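Local coordinates for protein AlkZ (Streptomyces sahachiroi, PDB 5UUJ) that is a DNA glycosylase AlkZ-like protein, a member of a family in the helix-turn-helix clan, at residues 35-40 / 287-292; 27-32 / 65-70; 120-125 / 148-153. One frame throughout, in Å; residues are numbered along the deposited sequence.

Overall arrangement
From the N terminus, residues 27-32 lead into helix 30-36, whose start belongs to contact 2 and whose end belongs to contact 1. Contact 2 closes first, at residues 65-70, tying the beginning of this helix to the end of helix 62-69. Contact 1 opens at 35-40, before that closure, so the two cross along the chain; their centres lie 15 Å apart. Contact 3 then opens and closes between 120-125 and 148-153, in series after contact 2 and nested within the long loop of contact 1. It joins helix 117-130 to an interhelical loop, centre to centre about 35 Å from contact 1. The loop of contact 1 closes last, at 287-292, on helix 289-292.

Contact 1 (35-40 / 287-292); sequences GRLCGV and FDQYLL
The backbones come closest at Val40 and Gln289, whose CA atoms are 6.6 Å apart, where the exit from helix 30-36 meets the first turn of helix 289-292. This is a helix-end to helix-start contact in the core of the AlkZ-like fold. Helix 30-36 finishes in a Schellman motif, with Cys38 at positive phi, and Gly39 follows with backbone angles at which a CB would press against the preceding carbonyl oxygen. The chain thereby turns into strand 40-41, where Val40 pairs by backbone hydrogen bonding with Leu85.

Gln289 carries the contact, pointing its CB toward the turn. Its CG stands anti to its carbonyl carbon, and a further bend at chi2 (-63°) brings CD to 3.3 Å from Gly39 O, the end of the chain lying against the turn. Leu37 brings one branch: its CD1 lies 4.0 Å from Gln289 CB, and the two side chains run at a slant to each other. Beyond them, Gln289 CG passes 4.2 Å from Val40 CA. The four touching residues are all buried. Tyr219 of helix 204-219 hydrogen-bonds Leu37 O through its hydroxyl and also touches Gln289, so a third helix borders the contact.

Gln289 is the first residue of its helix, directly after the N-cap Asp288. The backbone O of Asp288 accepts from both Leu291 N and Leu292 N. Its carboxylate is held at both oxygens: OD1 forms a salt bridge with Arg55, and OD2 takes the capping bond, from Tyr290 N over 2.9 Å at an N-H...O angle of 157°, the nitrogen standing above the carboxylate plane, 44° out of it.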
loop_
_atom_site.group_PDB
_atom_site.type_symbol
_atom_site.label_atom_id
_atom_site.label_comp_id
_atom_site.label_asym_id
_atom_site.label_seq_id
_atom_site.Cartn_x
_atom_site.Cartn_y
_atom_site.Cartn_z
ATOM N N GLY A 35 7.234 -3.020 -5.868
ATOM C CA GLY A 35 7.567 -4.356 -5.408
ATOM C C GLY A 35 8.152 -4.342 -4.009
ATOM O O GLY A 35 7.727 -5.098 -3.135
ATOM N N ARG A 36 9.132 -3.469 -3.799
ATOM C CA ARG A 36 9.808 -3.348 -2.512
ATOM C C ARG A 36 8.849 -2.926 -1.395
ATOM O O ARG A 36 8.924 -3.438 -0.280
ATOM C CB ARG A 36 10.964 -2.346 -2.627
ATOM C CG ARG A 36 11.697 -2.037 -1.330
ATOM C CD ARG A 36 12.300 -3.280 -0.669
ATOM N NE ARG A 36 13.304 -3.947 -1.495
ATOM C CZ ARG A 36 14.589 -3.603 -1.554
ATOM N NH1 ARG A 36 15.055 -2.584 -0.844
ATOM N NH2 ARG A 36 15.416 -4.283 -2.332
ATOM N N LEU A 37 7.949 -1.996 -1.696
ATOM C CA LEU A 37 7.072 -1.437 -0.671
ATOM C C LEU A 37 5.840 -2.295 -0.378
ATOM O O LEU A 37 4.993 -1.899 0.422
ATOM C CB LEU A 37 6.623 -0.032 -1.077
ATOM C CG LEU A 37 7.707 1.043 -1.175
ATOM C CD1 LEU A 37 7.078 2.382 -1.528
ATOM C CD2 LEU A 37 8.505 1.155 0.111
ATOM N N CYS A 38 5.751 -3.466 -1.004
ATOM C CA CYS A 38 4.589 -4.344 -0.856
ATOM C C CYS A 38 3.317 -3.632 -1.298
ATOM O O CYS A 38 2.285 -3.696 -0.629
ATOM C CB CYS A 38 4.440 -4.819 0.591
ATOM S SG CYS A 38 5.943 -5.522 1.299
ATOM N N GLY A 39 3.410 -2.949 -2.433
ATOM C CA GLY A 39 2.302 -2.189 -2.972
ATOM C C GLY A 39 2.371 -0.722 -2.594
ATOM O O GLY A 39 3.074 -0.336 -1.662
ATOM N N VAL A 40 1.645 0.092 -3.351
ATOM C CA VAL A 40 1.502 1.516 -3.075
ATOM C C VAL A 40 0.027 1.870 -3.197
ATOM O O VAL A 40 -0.607 1.535 -4.199
ATOM C CB VAL A 40 2.336 2.380 -4.052
ATOM C CG1 VAL A 40 2.062 3.873 -3.836
ATOM C CG2 VAL A 40 3.815 2.077 -3.905
ATOM N N PHE A 287 -0.436 9.673 2.114
ATOM C CA PHE A 287 -0.667 8.232 2.043
ATOM C C PHE A 287 0.620 7.452 1.783
ATOM O O PHE A 287 0.608 6.464 1.051
ATOM C CB PHE A 287 -1.682 7.904 0.936
ATOM C CG PHE A 287 -3.043 8.499 1.151
ATOM C CD1 PHE A 287 -3.997 7.826 1.897
ATOM C CD2 PHE A 287 -3.378 9.723 0.591
ATOM C CE1 PHE A 287 -5.256 8.366 2.090
ATOM C CE2 PHE A 287 -4.636 10.267 0.782
ATOM C CZ PHE A 287 -5.577 9.585 1.532
ATOM N N ASP A 288 1.732 7.887 2.364
ATOM C CA ASP A 288 3.005 7.257 2.045
ATOM C C ASP A 288 3.206 5.954 2.808
ATOM O O ASP A 288 2.867 5.843 3.988
ATOM C CB ASP A 288 4.173 8.198 2.327
ATOM C CG ASP A 288 5.472 7.689 1.730
ATOM O OD1 ASP A 288 5.670 7.873 0.511
ATOM O OD2 ASP A 288 6.284 7.093 2.468
ATOM N N GLN A 289 3.773 4.975 2.112
ATOM C CA GLN A 289 4.009 3.651 2.668
ATOM C C GLN A 289 4.921 3.663 3.894
ATOM O O GLN A 289 4.834 2.766 4.730
ATOM C CB GLN A 289 4.602 2.736 1.596
ATOM C CG GLN A 289 3.609 2.308 0.525
ATOM C CD GLN A 289 2.465 1.474 1.082
ATOM O OE1 GLN A 289 2.643 0.306 1.428
ATOM N NE2 GLN A 289 1.285 2.075 1.172
ATOM N N TYR A 290 5.795 4.661 4.006
ATOM C CA TYR A 290 6.651 4.761 5.186
ATOM C C TYR A 290 5.785 4.832 6.441
ATOM O O TYR A 290 6.147 4.307 7.495
ATOM C CB TYR A 290 7.575 5.982 5.117
ATOM C CG TYR A 290 8.458 6.098 6.336
ATOM C CD1 TYR A 290 9.613 5.333 6.457
ATOM C CD2 TYR A 290 8.124 6.946 7.384
ATOM C CE1 TYR A 290 10.414 5.420 7.582
ATOM C CE2 TYR A 290 8.918 7.040 8.508
ATOM C CZ TYR A 290 10.063 6.275 8.603
ATOM O OH TYR A 290 10.859 6.365 9.721
ATOM N N LEU A 291 4.631 5.477 6.302
ATOM C CA LEU A 291 3.663 5.603 7.383
ATOM C C LEU A 291 2.736 4.399 7.465
ATOM O O LEU A 291 2.504 3.854 8.546
ATOM C CB LEU A 291 2.823 6.866 7.191
ATOM C CG LEU A 291 2.968 8.003 8.199
ATOM C CD1 LEU A 291 2.007 9.117 7.830
ATOM C CD2 LEU A 291 2.711 7.532 9.623
ATOM N N LEU A 292 2.195 3.997 6.320
ATOM C CA LEU A 292 1.133 2.997 6.287
ATOM C C LEU A 292 1.641 1.588 6.569
ATOM O O LEU A 292 0.869 0.720 6.979
ATOM C CB LEU A 292 0.418 3.022 4.935
ATOM C CG LEU A 292 -0.314 4.317 4.566
ATOM C CD1 LEU A 292 -1.100 4.110 3.279
ATOM C CD2 LEU A 292 -1.232 4.794 5.685
#

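Contact 2 (27-32 / 65-70); sequences QPSASD and NREVAD
Glu67, near the C-terminal end of helix 62-69, points its carboxylate at the N-terminal first turn of helix 30-36, engaging Ala30 and Ser31 where that helix carries a capping box. The nearest CA pair, Ala30 and Glu67, is 6.9 Å apart, a gap spanned by the glutamate chain: extended beyond CG (chi2 -177°), it carries the carboxylate to the N-H groups of Ala30 and Ser31.

The two oxygens divide the work. Glu67 OE2 accepts from Ala30 N at 2.8 Å on its syn side, somewhat out of the carboxylate plane. Glu67 OE1 accepts twice from Ser31: the backbone N, 2.9 Å away, approaches from above the plane, whereas Ser31 OG, 2.6 Å away, arrives nearly along the C-O axis of OE1. Three bonds therefore hold the group and limit its rotation. The N-H groups of a helix start, and the helix dipole, would probably favour the charged form of Glu67. Ala30 CB is brought to 3.2 Å from Glu67 OE2 beside the bond from its own N.

At the other end of the glutamate, the backbone O of Glu67 is hydrogen-bonded to Ser72 OG, which also bonds Asp70 OD1. The capping box is reciprocal: Ser29 N donates to Asp32 OD2, and Asp32 N donates to Ser29 OG at 3.0 Å with an N-H...O angle of 156°.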
loop_
_atom_site.group_PDB
_atom_site.type_symbol
_atom_site.label_atom_id
_atom_site.label_comp_id
_atom_site.label_asym_id
_atom_site.label_seq_id
_atom_site.Cartn_x
_atom_site.Cartn_y
_atom_site.Cartn_z
ATOM N N GLN A 27 18.095 5.115 -8.167
ATOM C CA GLN A 27 17.134 5.302 -9.247
ATOM C C GLN A 27 16.403 4.004 -9.578
ATOM O O GLN A 27 16.558 3.452 -10.665
ATOM C CB GLN A 27 17.834 5.842 -10.492
ATOM C CG GLN A 27 16.879 6.405 -11.532
ATOM C CD GLN A 27 16.244 7.717 -11.101
ATOM O OE1 GLN A 27 16.755 8.413 -10.220
ATOM N NE2 GLN A 27 15.121 8.063 -11.726
ATOM N N PRO A 28 15.592 3.514 -8.634
ATOM C CA PRO A 28 14.796 2.318 -8.911
ATOM C C PRO A 28 13.677 2.605 -9.905
ATOM O O PRO A 28 13.185 3.731 -9.977
ATOM C CB PRO A 28 14.231 1.951 -7.539
ATOM C CG PRO A 28 14.155 3.248 -6.812
ATOM C CD PRO A 28 15.329 4.054 -7.288
ATOM N N SER A 29 13.286 1.594 -10.668
ATOM C CA SER A 29 12.121 1.707 -11.534
ATOM C C SER A 29 10.864 1.788 -10.673
ATOM O O SER A 29 10.912 1.518 -9.470
ATOM C CB SER A 29 12.037 0.517 -12.487
ATOM O OG SER A 29 11.725 -0.671 -11.781
ATOM N N ALA A 30 9.744 2.162 -11.281
ATOM C CA ALA A 30 8.478 2.197 -10.558
ATOM C C ALA A 30 8.120 0.802 -10.048
ATOM O O ALA A 30 7.573 0.655 -8.956
ATOM C CB ALA A 30 7.369 2.745 -11.440
ATOM N N SER A 31 8.439 -0.219 -10.842
ATOM C CA SER A 31 8.192 -1.605 -10.448
ATOM C C SER A 31 9.052 -1.999 -9.253
ATOM O O SER A 31 8.591 -2.717 -8.368
ATOM C CB SER A 31 8.457 -2.558 -11.614
ATOM O OG SER A 31 7.478 -2.401 -12.625
ATOM N N ASP A 32 10.301 -1.537 -9.235
ATOM C CA ASP A 32 11.194 -1.791 -8.104
ATOM C C ASP A 32 10.633 -1.206 -6.812
ATOM O O ASP A 32 10.670 -1.855 -5.766
ATOM C CB ASP A 32 12.589 -1.209 -8.359
ATOM C CG ASP A 32 13.352 -1.955 -9.438
ATOM O OD1 ASP A 32 13.025 -3.132 -9.701
ATOM O OD2 ASP A 32 14.285 -1.362 -10.017
ATOM N N ASN A 65 3.057 5.828 -14.836
ATOM C CA ASN A 65 2.161 5.740 -15.987
ATOM C C ASN A 65 2.732 4.881 -17.112
ATOM O O ASN A 65 1.997 4.131 -17.752
ATOM C CB ASN A 65 1.839 7.138 -16.528
ATOM C CG ASN A 65 0.852 7.897 -15.653
ATOM O OD1 ASN A 65 0.043 7.302 -14.940
ATOM N ND2 ASN A 65 0.913 9.222 -15.713
ATOM N N ARG A 66 4.037 4.984 -17.355
ATOM C CA ARG A 66 4.664 4.209 -18.429
ATOM C C ARG A 66 4.648 2.717 -18.107
ATOM O O ARG A 66 4.381 1.885 -18.975
ATOM C CB ARG A 66 6.107 4.665 -18.678
ATOM C CG ARG A 66 6.240 6.061 -19.280
ATOM C CD ARG A 66 7.646 6.306 -19.825
ATOM N NE ARG A 66 8.693 5.926 -18.876
ATOM C CZ ARG A 66 9.264 6.754 -18.002
ATOM N NH1 ARG A 66 8.901 8.029 -17.936
ATOM N NH2 ARG A 66 10.204 6.305 -17.184
ATOM N N GLU A 67 4.929 2.382 -16.854
ATOM C CA GLU A 67 5.016 0.985 -16.449
ATOM C C GLU A 67 3.628 0.374 -16.238
ATOM O O GLU A 67 3.465 -0.844 -16.296
ATOM C CB GLU A 67 5.887 0.862 -15.194
ATOM C CG GLU A 67 7.368 1.114 -15.508
ATOM C CD GLU A 67 8.297 0.939 -14.323
ATOM O OE1 GLU A 67 8.298 -0.152 -13.713
ATOM O OE2 GLU A 67 9.043 1.895 -14.014
ATOM N N VAL A 68 2.625 1.219 -16.022
ATOM C CA VAL A 68 1.237 0.768 -16.042
ATOM C C VAL A 68 0.846 0.496 -17.492
ATOM O O VAL A 68 0.145 -0.473 -17.785
ATOM C CB VAL A 68 0.278 1.810 -15.405
ATOM C CG1 VAL A 68 -1.182 1.532 -15.769
ATOM C CG2 VAL A 68 0.443 1.828 -13.890
ATOM N N ALA A 69 1.327 1.344 -18.397
ATOM C CA ALA A 69 0.996 1.226 -19.812
ATOM C C ALA A 69 1.601 -0.028 -20.439
ATOM O O ALA A 69 0.935 -0.704 -21.223
ATOM C CB ALA A 69 1.454 2.463 -20.570
ATOM N N ASP A 70 2.854 -0.341 -20.104
ATOM C CA ASP A 70 3.503 -1.534 -20.655
ATOM C C ASP A 70 3.220 -2.764 -19.787
ATOM O O ASP A 70 3.854 -3.805 -19.946
ATOM C CB ASP A 70 5.023 -1.322 -20.828
ATOM C CG ASP A 70 5.762 -1.073 -19.514
ATOM O OD1 ASP A 70 5.362 -1.610 -18.459
ATOM O OD2 ASP A 70 6.781 -0.345 -19.546
#

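Contact 3 (120-125 / 148-153); sequences VDELTE and DKRFVS
Apolar packing comes first: Leu123 lies over one face of the Phe151 ring. Its CD2 methyl is 3.8 Å from the ring centroid and 19° off the ring normal, a CH-pi contact displaced toward the rim at CE1. The opposite face of the ring is met over its centre by CB of Arg150, the preceding residue in its own loop, so the phenyl is held between a methyl of helix 117-130 and a methylene of the loop. Glu122 adds the third side, its CB standing at the ring edge, near the ring plane, 3.8 Å from Phe151 CZ. Leu123 also touches Val165, so helix 162-172 borders the leucine as well.

No direct hydrogen bond joins the two segments; two waters bridge them. Glu122 lays its extended chain toward Arg150, but the meeting is of OE1 with aliphatic carbons, and the carboxylate and guanidinium planes are 47° apart. One water donates to Arg150 O at 2.9 Å and weakly to Glu122 OE1. A second water lies in the guanidinium plane at its edge, accepting from Arg150 NH1 at 3.0 Å and donating to Glu125 OE1 at 2.6 Å.

Ionic bonds orient the arginine. Bent at chi3 (-76°), its chain returns toward Asp148 and grips the carboxylate side-on, NE to OD1 and NH2 to OD2, the latter at 2.6 Å. Arg150 NH2 also forms a salt bridge with Glu126, a further link to helix 117-130. Asp148 OD1 accepts a second bond from the backbone, Arg150 N at 2.9 Å. The amide two residues on thus donates to the aspartate side chain, which defines an Asx turn, here in the connection between helices 138-146 and 155-160.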
loop_
_atom_site.group_PDB
_atom_site.type_symbol
_atom_site.label_atom_id
_atom_site.label_comp_id
_atom_site.label_asym_id
_atom_site.label_seq_id
_atom_site.Cartn_x
_atom_site.Cartn_y
_atom_site.Cartn_z
ATOM N N VAL A 120 -21.744 -14.364 -4.414
ATOM C CA VAL A 120 -20.383 -13.878 -4.625
ATOM C C VAL A 120 -19.611 -14.899 -5.461
ATOM O O VAL A 120 -18.878 -14.530 -6.377
ATOM C CB VAL A 120 -19.650 -13.611 -3.287
ATOM C CG1 VAL A 120 -18.159 -13.375 -3.509
ATOM C CG2 VAL A 120 -20.260 -12.411 -2.582
ATOM N N ASP A 121 -19.795 -16.181 -5.156
ATOM C CA ASP A 121 -19.146 -17.244 -5.917
ATOM C C ASP A 121 -19.605 -17.228 -7.370
ATOM O O ASP A 121 -18.792 -17.350 -8.286
ATOM C CB ASP A 121 -19.435 -18.617 -5.301
ATOM C CG ASP A 121 -18.742 -18.824 -3.968
ATOM O OD1 ASP A 121 -17.857 -18.015 -3.609
ATOM O OD2 ASP A 121 -19.079 -19.812 -3.281
ATOM N N GLU A 122 -20.911 -17.083 -7.576
ATOM C CA GLU A 122 -21.470 -17.037 -8.921
ATOM C C GLU A 122 -20.891 -15.863 -9.700
ATOM O O GLU A 122 -20.525 -16.000 -10.869
ATOM C CB GLU A 122 -22.992 -16.935 -8.871
ATOM C CG GLU A 122 -23.679 -18.173 -8.326
ATOM C CD GLU A 122 -25.161 -17.958 -8.084
ATOM O OE1 GLU A 122 -25.663 -16.852 -8.374
ATOM O OE2 GLU A 122 -25.829 -18.894 -7.601
ATOM N N LEU A 123 -20.803 -14.711 -9.042
ATOM C CA LEU A 123 -20.250 -13.514 -9.662
ATOM C C LEU A 123 -18.782 -13.694 -10.011
ATOM O O LEU A 123 -18.329 -13.231 -11.055
ATOM C CB LEU A 123 -20.413 -12.311 -8.740
ATOM C CG LEU A 123 -21.837 -11.785 -8.605
ATOM C CD1 LEU A 123 -21.926 -10.876 -7.396
ATOM C CD2 LEU A 123 -22.265 -11.055 -9.873
ATOM N N THR A 124 -18.043 -14.356 -9.125
ATOM C CA THR A 124 -16.629 -14.620 -9.351
ATOM C C THR A 124 -16.448 -15.376 -10.664
ATOM O O THR A 124 -15.640 -14.990 -11.510
ATOM C CB THR A 124 -16.016 -15.434 -8.191
ATOM O OG1 THR A 124 -16.088 -14.672 -6.980
ATOM C CG2 THR A 124 -14.559 -15.783 -8.473
ATOM N N GLU A 125 -17.220 -16.445 -10.823
ATOM C CA GLU A 125 -17.166 -17.286 -12.011
ATOM C C GLU A 125 -17.548 -16.516 -13.267
ATOM O O GLU A 125 -16.858 -16.581 -14.283
ATOM C CB GLU A 125 -18.096 -18.493 -11.851
ATOM C CG GLU A 125 -17.731 -19.408 -10.691
ATOM C CD GLU A 125 -18.853 -20.362 -10.298
ATOM O OE1 GLU A 125 -19.935 -20.330 -10.927
ATOM O OE2 GLU A 125 -18.648 -21.149 -9.351
ATOM N N ASP A 148 -27.881 -11.879 -17.214
ATOM C CA ASP A 148 -27.987 -13.223 -16.657
ATOM C C ASP A 148 -29.178 -13.291 -15.712
ATOM O O ASP A 148 -29.568 -12.296 -15.103
ATOM C CB ASP A 148 -26.699 -13.613 -15.924
ATOM C CG ASP A 148 -26.620 -15.100 -15.613
ATOM O OD1 ASP A 148 -27.612 -15.671 -15.113
ATOM O OD2 ASP A 148 -25.555 -15.702 -15.858
ATOM N N LYS A 149 -29.738 -14.487 -15.590
ATOM C CA LYS A 149 -30.958 -14.705 -14.828
ATOM C C LYS A 149 -30.661 -14.723 -13.334
ATOM O O LYS A 149 -31.505 -14.354 -12.517
ATOM C CB LYS A 149 -31.617 -16.016 -15.264
ATOM C CG LYS A 149 -31.265 -16.431 -16.694
ATOM C CD LYS A 149 -32.295 -17.365 -17.298
ATOM C CE LYS A 149 -31.989 -17.631 -18.766
ATOM N NZ LYS A 149 -33.224 -17.792 -19.584
ATOM N N ARG A 150 -29.449 -15.145 -12.986
ATOM C CA ARG A 150 -29.022 -15.216 -11.594
ATOM C C ARG A 150 -28.781 -13.837 -10.980
ATOM O O ARG A 150 -28.678 -13.711 -9.761
ATOM C CB ARG A 150 -27.741 -16.046 -11.480
ATOM C CG ARG A 150 -27.906 -17.522 -11.809
ATOM C CD ARG A 150 -26.551 -18.177 -12.025
ATOM N NE ARG A 150 -25.986 -17.834 -13.327
ATOM C CZ ARG A 150 -24.734 -18.086 -13.695
ATOM N NH1 ARG A 150 -23.895 -18.677 -12.855
ATOM N NH2 ARG A 150 -24.317 -17.738 -14.904
ATOM N N PHE A 151 -28.694 -12.812 -11.826
ATOM C CA PHE A 151 -28.252 -11.487 -11.397
ATOM C C PHE A 151 -29.231 -10.374 -11.761
ATOM O O PHE A 151 -29.059 -9.234 -11.333
ATOM C CB PHE A 151 -26.888 -11.165 -12.018
ATOM C CG PHE A 151 -25.846 -12.221 -11.783
ATOM C CD1 PHE A 151 -25.617 -12.719 -10.514
ATOM C CD2 PHE A 151 -25.098 -12.718 -12.835
ATOM C CE1 PHE A 151 -24.657 -13.690 -10.298
ATOM C CE2 PHE A 151 -24.140 -13.689 -12.627
ATOM C CZ PHE A 151 -23.920 -14.177 -11.356
ATOM N N VAL A 152 -30.244 -10.698 -12.556
ATOM C CA VAL A 152 -31.172 -9.688 -13.061
ATOM C C VAL A 152 -31.891 -8.963 -11.923
ATOM O O VAL A 152 -32.251 -7.793 -12.050
ATOM C CB VAL A 152 -32.218 -10.315 -14.017
ATOM C CG1 VAL A 152 -33.147 -11.269 -13.268
ATOM C CG2 VAL A 152 -33.013 -9.229 -14.734
ATOM N N SER A 153 -32.085 -9.661 -10.810
ATOM C CA SER A 153 -32.775 -9.087 -9.660
ATOM C C SER A 153 -31.848 -8.213 -8.816
ATOM O O SER A 153 -32.298 -7.528 -7.896
ATOM C CB SER A 153 -33.368 -10.203 -8.796
ATOM O OG SER A 153 -32.370 -11.135 -8.414
HETATM O O HOH W 1 -28.609 -15.529 -7.559
HETATM O O HOH W 2 -21.282 -20.034 -13.168
#